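Local coordinates for cupin domain protein (Microcystis aeruginosa DIANCHI905, PDB 5ZBF) that is a cupin-superfamily isomerase, AerE, which binds iron(II) and 4-hydroxyphenylpyruvic acid and takes part in making the Choi moiety of aeruginosins, at residues Ser2-Pro6 against Ile182-Pro186; Cys24-Phe29 against Glu156-Phe160; Ser32-Ala38 against Asn88-Met94. Residues are numbered along the deposited sequence.

Contact 1 (Ser2-Pro6 against Ile182-Pro186); sequences SEFFP and IYYAP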
loop_
_atom_site.group_PDB
_atom_site.type_symbol
_atom_site.label_atom_id
_atom_site.label_comp_id
_atom_site.label_asym_id
_atom_site.label_seq_id
_atom_site.Cartn_x
_atom_site.Cartn_y
_atom_site.Cartn_z
ATOM N N SER A 2 -0.253 -15.534 9.957
ATOM C CA SER A 2 -0.021 -15.022 11.343
ATOM C C SER A 2 -0.349 -13.538 11.413
ATOM O O SER A 2 -0.545 -12.902 10.388
ATOM C CB SER A 2 1.435 -15.234 11.746
ATOM O OG SER A 2 2.299 -14.376 11.011
ATOM N N GLU A 3 -0.383 -12.981 12.618
ATOM C CA GLU A 3 -0.631 -11.549 12.769
ATOM C C GLU A 3 0.380 -10.741 11.953
ATOM O O GLU A 3 0.004 -9.820 11.242
ATOM C CB GLU A 3 -0.567 -11.114 14.238
ATOM C CG GLU A 3 -0.853 -9.626 14.434
ATOM C CD GLU A 3 -0.746 -9.168 15.875
ATOM O OE1 GLU A 3 0.006 -9.791 16.657
ATOM O OE2 GLU A 3 -1.415 -8.168 16.226
ATOM N N PHE A 4 1.662 -11.081 12.077
ATOM C CA PHE A 4 2.724 -10.301 11.433
ATOM C C PHE A 4 2.909 -10.602 9.950
ATOM O O PHE A 4 3.408 -9.756 9.205
ATOM C CB PHE A 4 4.068 -10.518 12.134
ATOM C CG PHE A 4 4.061 -10.211 13.603
ATOM C CD1 PHE A 4 3.356 -9.122 14.122
ATOM C CD2 PHE A 4 4.815 -10.988 14.471
ATOM C CE1 PHE A 4 3.379 -8.843 15.479
ATOM C CE2 PHE A 4 4.849 -10.707 15.830
ATOM C CZ PHE A 4 4.131 -9.632 16.334
ATOM N N PHE A 5 2.523 -11.804 9.526
ATOM C CA PHE A 5 2.574 -12.189 8.120
ATOM C C PHE A 5 1.213 -12.761 7.727
ATOM O O PHE A 5 1.041 -13.976 7.595
ATOM C CB PHE A 5 3.702 -13.181 7.871
ATOM C CG PHE A 5 5.051 -12.638 8.237
ATOM C CD1 PHE A 5 5.703 -11.746 7.392
ATOM C CD2 PHE A 5 5.636 -12.965 9.449
ATOM C CE1 PHE A 5 6.942 -11.218 7.735
ATOM C CE2 PHE A 5 6.880 -12.439 9.795
ATOM C CZ PHE A 5 7.525 -11.574 8.935
ATOM N N PRO A 6 0.233 -11.869 7.557
ATOM C CA PRO A 6 -1.145 -12.338 7.386
ATOM C C PRO A 6 -1.397 -13.080 6.071
ATOM O O PRO A 6 -0.861 -12.707 5.020
ATOM C CB PRO A 6 -1.972 -11.053 7.467
ATOM C CG PRO A 6 -1.032 -9.944 7.158
ATOM C CD PRO A 6 0.318 -10.396 7.646
ATOM N N ILE A 182 2.434 -9.737 2.402
ATOM C CA ILE A 182 2.759 -8.514 3.147
ATOM C C ILE A 182 3.301 -8.833 4.534
ATOM O O ILE A 182 3.158 -9.950 5.042
ATOM C CB ILE A 182 1.547 -7.550 3.299
ATOM C CG1 ILE A 182 0.526 -8.065 4.336
ATOM C CG2 ILE A 182 0.874 -7.294 1.958
ATOM C CD1 ILE A 182 -0.674 -7.154 4.499
ATOM N N TYR A 183 3.936 -7.838 5.146
ATOM C CA TYR A 183 4.185 -7.893 6.576
ATOM C C TYR A 183 3.358 -6.810 7.253
ATOM O O TYR A 183 3.046 -5.770 6.652
ATOM C CB TYR A 183 5.681 -7.773 6.928
ATOM C CG TYR A 183 6.291 -6.419 6.657
ATOM C CD1 TYR A 183 6.163 -5.376 7.569
ATOM C CD2 TYR A 183 6.980 -6.173 5.481
ATOM C CE1 TYR A 183 6.710 -4.120 7.308
ATOM C CE2 TYR A 183 7.545 -4.934 5.217
ATOM C CZ TYR A 183 7.406 -3.906 6.127
ATOM O OH TYR A 183 7.964 -2.679 5.842
ATOM N N TYR A 184 3.028 -7.067 8.508
ATOM C CA TYR A 184 2.340 -6.108 9.353
ATOM C C TYR A 184 3.085 -6.012 10.678
ATOM O O TYR A 184 3.225 -7.008 11.385
ATOM C CB TYR A 184 0.894 -6.546 9.587
ATOM C CG TYR A 184 0.202 -5.756 10.672
ATOM C CD1 TYR A 184 0.170 -4.369 10.627
ATOM C CD2 TYR A 184 -0.418 -6.397 11.749
ATOM C CE1 TYR A 184 -0.464 -3.633 11.619
ATOM C CE2 TYR A 184 -1.057 -5.668 12.740
ATOM C CZ TYR A 184 -1.073 -4.285 12.671
ATOM O OH TYR A 184 -1.692 -3.540 13.656
ATOM N N ALA A 185 3.563 -4.814 10.994
ATOM C CA ALA A 185 4.284 -4.562 12.244
ATOM C C ALA A 185 3.464 -3.608 13.096
ATOM O O ALA A 185 3.421 -2.413 12.809
ATOM C CB ALA A 185 5.659 -3.972 11.963
ATOM N N PRO A 186 2.797 -4.130 14.139
ATOM C CA PRO A 186 2.064 -3.255 15.043
ATOM C C PRO A 186 2.982 -2.258 15.724
ATOM O O PRO A 186 4.210 -2.416 15.698
ATOM C CB PRO A 186 1.484 -4.217 16.089
ATOM C CG PRO A 186 1.484 -5.544 15.443
ATOM C CD PRO A 186 2.639 -5.550 14.495
HETATM O O HOH W 1 1.559 -12.057 4.110
#

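Contact 2 (Cys24-Phe29 against Glu156-Phe160); sequences CQDTIF and EEIGF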
loop_
_atom_site.group_PDB
_atom_site.type_symbol
_atom_site.label_atom_id
_atom_site.label_comp_id
_atom_site.label_asym_id
_atom_site.label_seq_id
_atom_site.Cartn_x
_atom_site.Cartn_y
_atom_site.Cartn_z
ATOM N N CYS A 24 -5.053 -6.410 9.014
ATOM C CA CYS A 24 -3.946 -5.869 9.808
ATOM C C CYS A 24 -4.533 -5.086 10.999
ATOM O O CYS A 24 -4.581 -3.851 11.001
ATOM C CB CYS A 24 -3.066 -4.962 8.950
ATOM S SG CYS A 24 -2.338 -5.770 7.513
ATOM N N GLN A 25 -4.985 -5.834 12.000
ATOM C CA GLN A 25 -5.791 -5.300 13.096
ATOM C C GLN A 25 -6.957 -4.468 12.550
ATOM O O GLN A 25 -7.845 -5.033 11.921
ATOM C CB GLN A 25 -4.917 -4.558 14.110
ATOM C CG GLN A 25 -4.109 -5.524 14.958
ATOM C CD GLN A 25 -3.241 -4.845 16.010
ATOM O OE1 GLN A 25 -3.365 -3.648 16.275
ATOM N NE2 GLN A 25 -2.354 -5.617 16.610
ATOM N N ASP A 26 -6.959 -3.148 12.742
ATOM C CA ASP A 26 -8.114 -2.339 12.328
ATOM C C ASP A 26 -7.971 -1.759 10.922
ATOM O O ASP A 26 -8.820 -0.976 10.480
ATOM C CB ASP A 26 -8.392 -1.228 13.345
ATOM C CG ASP A 26 -8.810 -1.767 14.694
ATOM O OD1 ASP A 26 -9.465 -2.830 14.750
ATOM O OD2 ASP A 26 -8.486 -1.119 15.707
ATOM N N THR A 27 -6.909 -2.153 10.222
ATOM C CA THR A 27 -6.703 -1.774 8.839
ATOM C C THR A 27 -6.843 -3.010 7.949
ATOM O O THR A 27 -6.331 -4.081 8.271
ATOM C CB THR A 27 -5.295 -1.184 8.650
ATOM O OG1 THR A 27 -5.099 -0.131 9.596
ATOM C CG2 THR A 27 -5.095 -0.648 7.237
ATOM N N ILE A 28 -7.563 -2.850 6.845
ATOM C CA ILE A 28 -7.602 -3.853 5.790
ATOM C C ILE A 28 -6.684 -3.407 4.657
ATOM O O ILE A 28 -6.791 -2.279 4.168
ATOM C CB ILE A 28 -9.033 -4.025 5.248
ATOM C CG1 ILE A 28 -9.959 -4.564 6.341
ATOM C CG2 ILE A 28 -9.042 -4.946 4.038
ATOM C CD1 ILE A 28 -11.410 -4.200 6.121
ATOM N N PHE A 29 -5.780 -4.293 4.254
ATOM C CA PHE A 29 -4.940 -4.077 3.089
ATOM C C PHE A 29 -5.394 -5.063 2.029
ATOM O O PHE A 29 -5.577 -6.247 2.326
ATOM C CB PHE A 29 -3.466 -4.325 3.441
ATOM C CG PHE A 29 -2.526 -4.231 2.262
ATOM C CD1 PHE A 29 -1.845 -3.052 1.992
ATOM C CD2 PHE A 29 -2.329 -5.317 1.409
ATOM C CE1 PHE A 29 -0.995 -2.952 0.901
ATOM C CE2 PHE A 29 -1.494 -5.220 0.313
ATOM C CZ PHE A 29 -0.796 -4.044 0.071
ATOM N N GLU A 156 2.089 1.931 13.366
ATOM C CA GLU A 156 1.856 0.670 12.682
ATOM C C GLU A 156 2.396 0.780 11.268
ATOM O O GLU A 156 2.325 1.845 10.653
ATOM C CB GLU A 156 0.372 0.340 12.639
ATOM C CG GLU A 156 -0.199 0.084 14.011
ATOM C CD GLU A 156 -1.689 -0.050 13.974
ATOM O OE1 GLU A 156 -2.374 0.874 14.459
ATOM O OE2 GLU A 156 -2.163 -1.071 13.442
ATOM N N GLU A 157 2.932 -0.324 10.762
ATOM C CA GLU A 157 3.530 -0.354 9.437
ATOM C C GLU A 157 3.099 -1.599 8.693
ATOM O O GLU A 157 3.134 -2.705 9.239
ATOM C CB GLU A 157 5.047 -0.325 9.558
ATOM C CG GLU A 157 5.794 -0.354 8.240
ATOM C CD GLU A 157 7.291 -0.238 8.436
ATOM O OE1 GLU A 157 7.709 0.493 9.361
ATOM O OE2 GLU A 157 8.036 -0.874 7.670
ATOM N N ILE A 158 2.683 -1.404 7.448
ATOM C CA ILE A 158 2.371 -2.506 6.551
ATOM C C ILE A 158 3.306 -2.380 5.371
ATOM O O ILE A 158 3.452 -1.286 4.824
ATOM C CB ILE A 158 0.920 -2.414 6.056
ATOM C CG1 ILE A 158 -0.034 -2.553 7.246
ATOM C CG2 ILE A 158 0.645 -3.478 4.997
ATOM C CD1 ILE A 158 -1.451 -2.117 6.951
ATOM N N GLY A 159 3.917 -3.484 4.943
ATOM C CA GLY A 159 4.802 -3.401 3.780
ATOM C C GLY A 159 4.825 -4.626 2.883
ATOM O O GLY A 159 4.384 -5.702 3.263
ATOM N N PHE A 160 5.366 -4.441 1.686
ATOM C CA PHE A 160 5.481 -5.513 0.721
ATOM C C PHE A 160 6.509 -5.142 -0.326
ATOM O O PHE A 160 6.897 -3.986 -0.430
ATOM C CB PHE A 160 4.106 -5.807 0.077
ATOM C CG PHE A 160 3.542 -4.676 -0.749
ATOM C CD1 PHE A 160 3.669 -4.670 -2.136
ATOM C CD2 PHE A 160 2.833 -3.635 -0.143
ATOM C CE1 PHE A 160 3.129 -3.644 -2.893
ATOM C CE2 PHE A 160 2.317 -2.601 -0.895
ATOM C CZ PHE A 160 2.456 -2.606 -2.276
HETATM O O HOH W 2 -3.097 -1.361 10.853
HETATM O O HOH W 3 -5.016 -1.032 13.640
#

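Contact 3 (Ser32-Ala38 against Asn88-Met94); sequences SVIAPNA and NPLSEPM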
loop_
_atom_site.group_PDB
_atom_site.type_symbol
_atom_site.label_atom_id
_atom_site.label_comp_id
_atom_site.label_asym_id
_atom_site.label_seq_id
_atom_site.Cartn_x
_atom_site.Cartn_y
_atom_site.Cartn_z
ATOM N N SER A 32 -5.372 -5.722 -5.533
ATOM C CA SER A 32 -6.487 -5.681 -6.487
ATOM C C SER A 32 -6.044 -6.038 -7.896
ATOM O O SER A 32 -4.950 -5.671 -8.311
ATOM C CB SER A 32 -7.065 -4.264 -6.545
ATOM O OG SER A 32 -7.817 -3.958 -5.387
ATOM N N VAL A 33 -6.915 -6.723 -8.634
ATOM C CA VAL A 33 -6.755 -6.900 -10.059
ATOM C C VAL A 33 -8.082 -6.461 -10.680
ATOM O O VAL A 33 -9.127 -7.093 -10.451
ATOM C CB VAL A 33 -6.437 -8.350 -10.462
ATOM C CG1 VAL A 33 -6.210 -8.427 -11.966
ATOM C CG2 VAL A 33 -5.220 -8.867 -9.695
ATOM N N ILE A 34 -8.028 -5.377 -11.443
ATOM C CA ILE A 34 -9.194 -4.832 -12.137
ATOM C C ILE A 34 -9.102 -5.165 -13.629
ATOM O O ILE A 34 -8.101 -4.872 -14.294
ATOM C CB ILE A 34 -9.331 -3.309 -11.930
ATOM C CG1 ILE A 34 -9.555 -2.991 -10.442
ATOM C CG2 ILE A 34 -10.465 -2.739 -12.780
ATOM C CD1 ILE A 34 -9.688 -1.516 -10.140
ATOM N N ALA A 35 -10.173 -5.756 -14.161
ATOM C CA ALA A 35 -10.181 -6.244 -15.534
ATOM C C ALA A 35 -9.947 -5.140 -16.569
ATOM O O ALA A 35 -10.293 -3.979 -16.337
ATOM C CB ALA A 35 -11.503 -6.938 -15.824
ATOM N N PRO A 36 -9.388 -5.506 -17.733
ATOM C CA PRO A 36 -9.299 -4.574 -18.846
ATOM C C PRO A 36 -10.611 -3.830 -19.094
ATOM O O PRO A 36 -11.694 -4.424 -19.028
ATOM C CB PRO A 36 -8.943 -5.486 -20.027
ATOM C CG PRO A 36 -8.173 -6.600 -19.407
ATOM C CD PRO A 36 -8.819 -6.826 -18.074
ATOM N N ASN A 37 -10.496 -2.527 -19.316
ATOM C CA ASN A 37 -11.609 -1.668 -19.696
ATOM C C ASN A 37 -12.766 -1.582 -18.683
ATOM O O ASN A 37 -13.829 -1.083 -19.017
ATOM C CB ASN A 37 -12.138 -2.094 -21.068
ATOM C CG ASN A 37 -11.041 -2.166 -22.124
ATOM O OD1 ASN A 37 -10.544 -1.142 -22.597
ATOM N ND2 ASN A 37 -10.657 -3.378 -22.493
ATOM N N ALA A 38 -12.545 -2.032 -17.452
ATOM C CA ALA A 38 -13.598 -2.063 -16.444
ATOM C C ALA A 38 -14.122 -0.672 -16.092
ATOM O O ALA A 38 -13.343 0.269 -15.954
ATOM C CB ALA A 38 -13.101 -2.747 -15.185
ATOM N N ASN A 88 -10.834 1.637 -15.605
ATOM C CA ASN A 88 -9.555 1.204 -16.153
ATOM C C ASN A 88 -9.512 1.631 -17.624
ATOM O O ASN A 88 -10.238 1.057 -18.454
ATOM C CB ASN A 88 -9.394 -0.304 -16.011
ATOM C CG ASN A 88 -8.106 -0.818 -16.635
ATOM O OD1 ASN A 88 -7.298 -0.042 -17.148
ATOM N ND2 ASN A 88 -7.917 -2.125 -16.607
ATOM N N PRO A 89 -8.670 2.631 -17.960
ATOM C CA PRO A 89 -8.642 3.172 -19.324
ATOM C C PRO A 89 -7.875 2.303 -20.332
ATOM O O PRO A 89 -7.856 2.630 -21.527
ATOM C CB PRO A 89 -7.907 4.505 -19.139
ATOM C CG PRO A 89 -6.943 4.208 -18.052
ATOM C CD PRO A 89 -7.683 3.322 -17.092
ATOM N N LEU A 90 -7.242 1.224 -19.855
ATOM C CA LEU A 90 -6.440 0.360 -20.708
ATOM C C LEU A 90 -7.087 -0.992 -20.973
ATOM O O LEU A 90 -7.933 -1.461 -20.197
ATOM C CB LEU A 90 -5.072 0.103 -20.062
ATOM C CG LEU A 90 -4.209 1.282 -19.632
ATOM C CD1 LEU A 90 -2.860 0.738 -19.187
ATOM C CD2 LEU A 90 -4.027 2.289 -20.760
ATOM N N SER A 91 -6.631 -1.636 -22.047
ATOM C CA SER A 91 -7.032 -3.006 -22.359
ATOM C C SER A 91 -6.112 -4.033 -21.677
ATOM O O SER A 91 -6.078 -5.202 -22.058
ATOM C CB SER A 91 -7.054 -3.213 -23.875
ATOM O OG SER A 91 -7.921 -2.275 -24.496
ATOM N N GLU A 92 -5.372 -3.589 -20.661
ATOM C CA GLU A 92 -4.549 -4.446 -19.816
ATOM C C GLU A 92 -5.145 -4.391 -18.407
ATOM O O GLU A 92 -5.719 -3.360 -18.032
ATOM C CB GLU A 92 -3.117 -3.907 -19.765
ATOM C CG GLU A 92 -2.345 -4.001 -21.073
ATOM C CD GLU A 92 -1.967 -5.418 -21.439
ATOM O OE1 GLU A 92 -1.888 -5.709 -22.647
ATOM O OE2 GLU A 92 -1.750 -6.244 -20.530
ATOM N N PRO A 93 -5.013 -5.474 -17.617
ATOM C CA PRO A 93 -5.474 -5.392 -16.227
ATOM C C PRO A 93 -4.745 -4.308 -15.451
ATOM O O PRO A 93 -3.612 -3.966 -15.781
ATOM C CB PRO A 93 -5.129 -6.770 -15.641
ATOM C CG PRO A 93 -4.077 -7.325 -16.542
ATOM C CD PRO A 93 -4.344 -6.757 -17.903
ATOM N N MET A 94 -5.415 -3.760 -14.445
ATOM C CA MET A 94 -4.776 -2.857 -13.493
ATOM C C MET A 94 -4.492 -3.682 -12.237
ATOM O O MET A 94 -5.405 -4.296 -11.658
ATOM C CB MET A 94 -5.701 -1.678 -13.185
ATOM C CG MET A 94 -5.115 -0.520 -12.359
ATOM S SD MET A 94 -4.707 -0.924 -10.647
ATOM C CE MET A 94 -6.295 -1.498 -10.089
#

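Contact 1 (Ser2-Pro6 against Ile182-Pro186)
Phe4 packs its ring against Pro186, CE1 of Phe4 lying 3.5 Å from CD of Pro186, although its CA-to-CB bond runs sideways to the other segment. Beside it the backbone makes the one direct hydrogen bond between 2-6 and 182-186: Tyr184 N donates to Phe4 O at 2.8 Å with an N-H...O angle of 164°. Two CA-H...O contacts, Tyr183 CA to Phe4 O and Phe4 CA to Tyr184 O, each 3.3 Å, accompany it, and the CA atoms of Phe4 and Tyr184 lie 4.7 Å apart. Strand 183-185 is an outermost strand of the large antiparallel sheet of this bicupin fold; its other side bonds to strand 156-161, through Tyr183 with Gly159 and Ala185 with Glu157. The N-terminal segment therefore lies along the remaining edge without itself forming a regular strand. It is folded tightly: Phe5 N donates to Ser2 OG at 3.0 Å, an ST motif, while Ser2 N reaches Phe5 O at 3.1 Å. Phe5 points its CA-to-CB bond away, yet its CE1 comes within 3.8 Å of Tyr183 CB, and the ring packs on Ile168, Ile170 and Leu177 of the neighbouring sheet. Further along, Pro6 CG meets Ile182 CG1 at 3.7 Å. Water 1 closes this end, donating to Pro6 O at 2.7 Å and accepting from Ile182 N at 3.0 Å. At the exposed end, Glu3 OE2 is hydrogen-bonded to Gln25 NE2, and Glu3 O lies 3.5 Å from CD2 at the edge of the Tyr184 ring.

Contact 2 (Cys24-Phe29 against Glu156-Phe160)
Ile158, Phe29 and Glu156 account for most of the surface buried here, Ile158 leading with 90 Å². Its CB points toward segment 24-29, and CD1 of Ile158 touches both SG of Cys24, at 3.8 Å, and CG2 of Thr27, at 3.9 Å; on its other branch, Ile158 CG2 lies 3.9 Å from Phe29 CD1. Phe29, buried by 66 Å², also brings CZ to 3.6 Å from Phe160 CE2. These two rings meet obliquely, with centroids 5.4 Å apart and planes at 57°, and Phe97 packs against both. The short strands 27-29 and 156-160 run nearly parallel, at 6°, but their axes stay 9.9 Å apart and no hydrogen bond joins them directly. This is side-chain packing across the interior between the two cupin domains of a bicupin, where each strand pairs with other neighbours: strand 27-34 bonds through Ile28 to Lys100 and through Phe29 to Phe22; strand 156-161 bonds through Glu156 to Ile208 and through Ile158 to Ile206. Glu156 brings the third, polar part. Its OE2 accepts from Tyr184 OH and from two waters, which reach the type II' turn Cys24-Thr27. Water 2 lies 2.8 Å from Glu156 OE2, 2.9 Å from Cys24 O and 2.7 Å from Thr27 OG1; water 3 lies 2.9 Å from Glu156 OE2 and 3.0 Å from Asp26 N. Thr27 OG1 is also hydrogen-bonded to Arg101 NH2.

Contact 3 (Ser32-Ala38 against Asn88-Met94)
Ile34 and Met94 form the apolar centre, with Ile34 CD1 3.4 Å from Met94 CE. Both side chains leave the same face of the sheet and pack on Leu58, and the Ile34 side chain lies about 6 Å from the bound 4-hydroxyphenylpyruvic acid, so Ile34 lies near, though not among, the residues lining the ligand pocket of the N-terminal cupin barrel. Their backbones make an antiparallel hydrogen-bonded pair where strands 27-34 and 94-101 meet: Ile34 N donates to Met94 O at 2.8 Å (171°) and Met94 N to Ile34 O at 2.9 Å (164°), with CA atoms 5.0 Å apart. Next to it, Val33 CG1 approaches Pro93 CB at 4.2 Å and Pro36 CG approaches Pro93 CD at 4.1 Å. Beyond Ile34, segment 32-38 leaves the strand in a type II turn from Ala35 to Ala38, closed by Ala38 N to Ala35 O at 3.2 Å. Asn88 points into this turn, and its ND2 donates both to Ala35 O, at 3.0 Å, and to Glu92 O, at 2.9 Å, so one amide ties the turn to the loop that carries it. The other end of the amide makes an Asx turn, Asn88 OD1 accepting from Leu90 N at 3.0 Å. Backbone bonds complete the match of the two loops: Asn88 N donates to Ala38 O at 2.9 Å and Asn37 N to Leu90 O at 2.9 Å, supported by a CA-H...O contact from Asn37 CA to Asn88 O at 3.3 Å. At the solvent-exposed edge Ser91 OG gives a weak hydrogen bond to Asn37 OD1 at 3.4 Å.

All three contacts reach the same large antiparallel sheet, but at different depths. Contact 2 is the buried one, centred about 9 Å from the chain centre; contacts 1 and 3, centred about 14 and 18 Å out, are partly buried and lie on opposite sides of that centre. Contacts 1 and 2 touch, because strands 183-185 and 156-161 are neighbours: Tyr184 OH lies 2.5 Å from Glu156 OE2, and Tyr183 OH 2.6 Å from Glu157 OE2. Contact 3 shares strand 27-34 with contact 2. Contact 2 has no direct hydrogen bond and relies on side-chain packing and water bridges, contact 1 has one, and contact 3 has six, one of them weak.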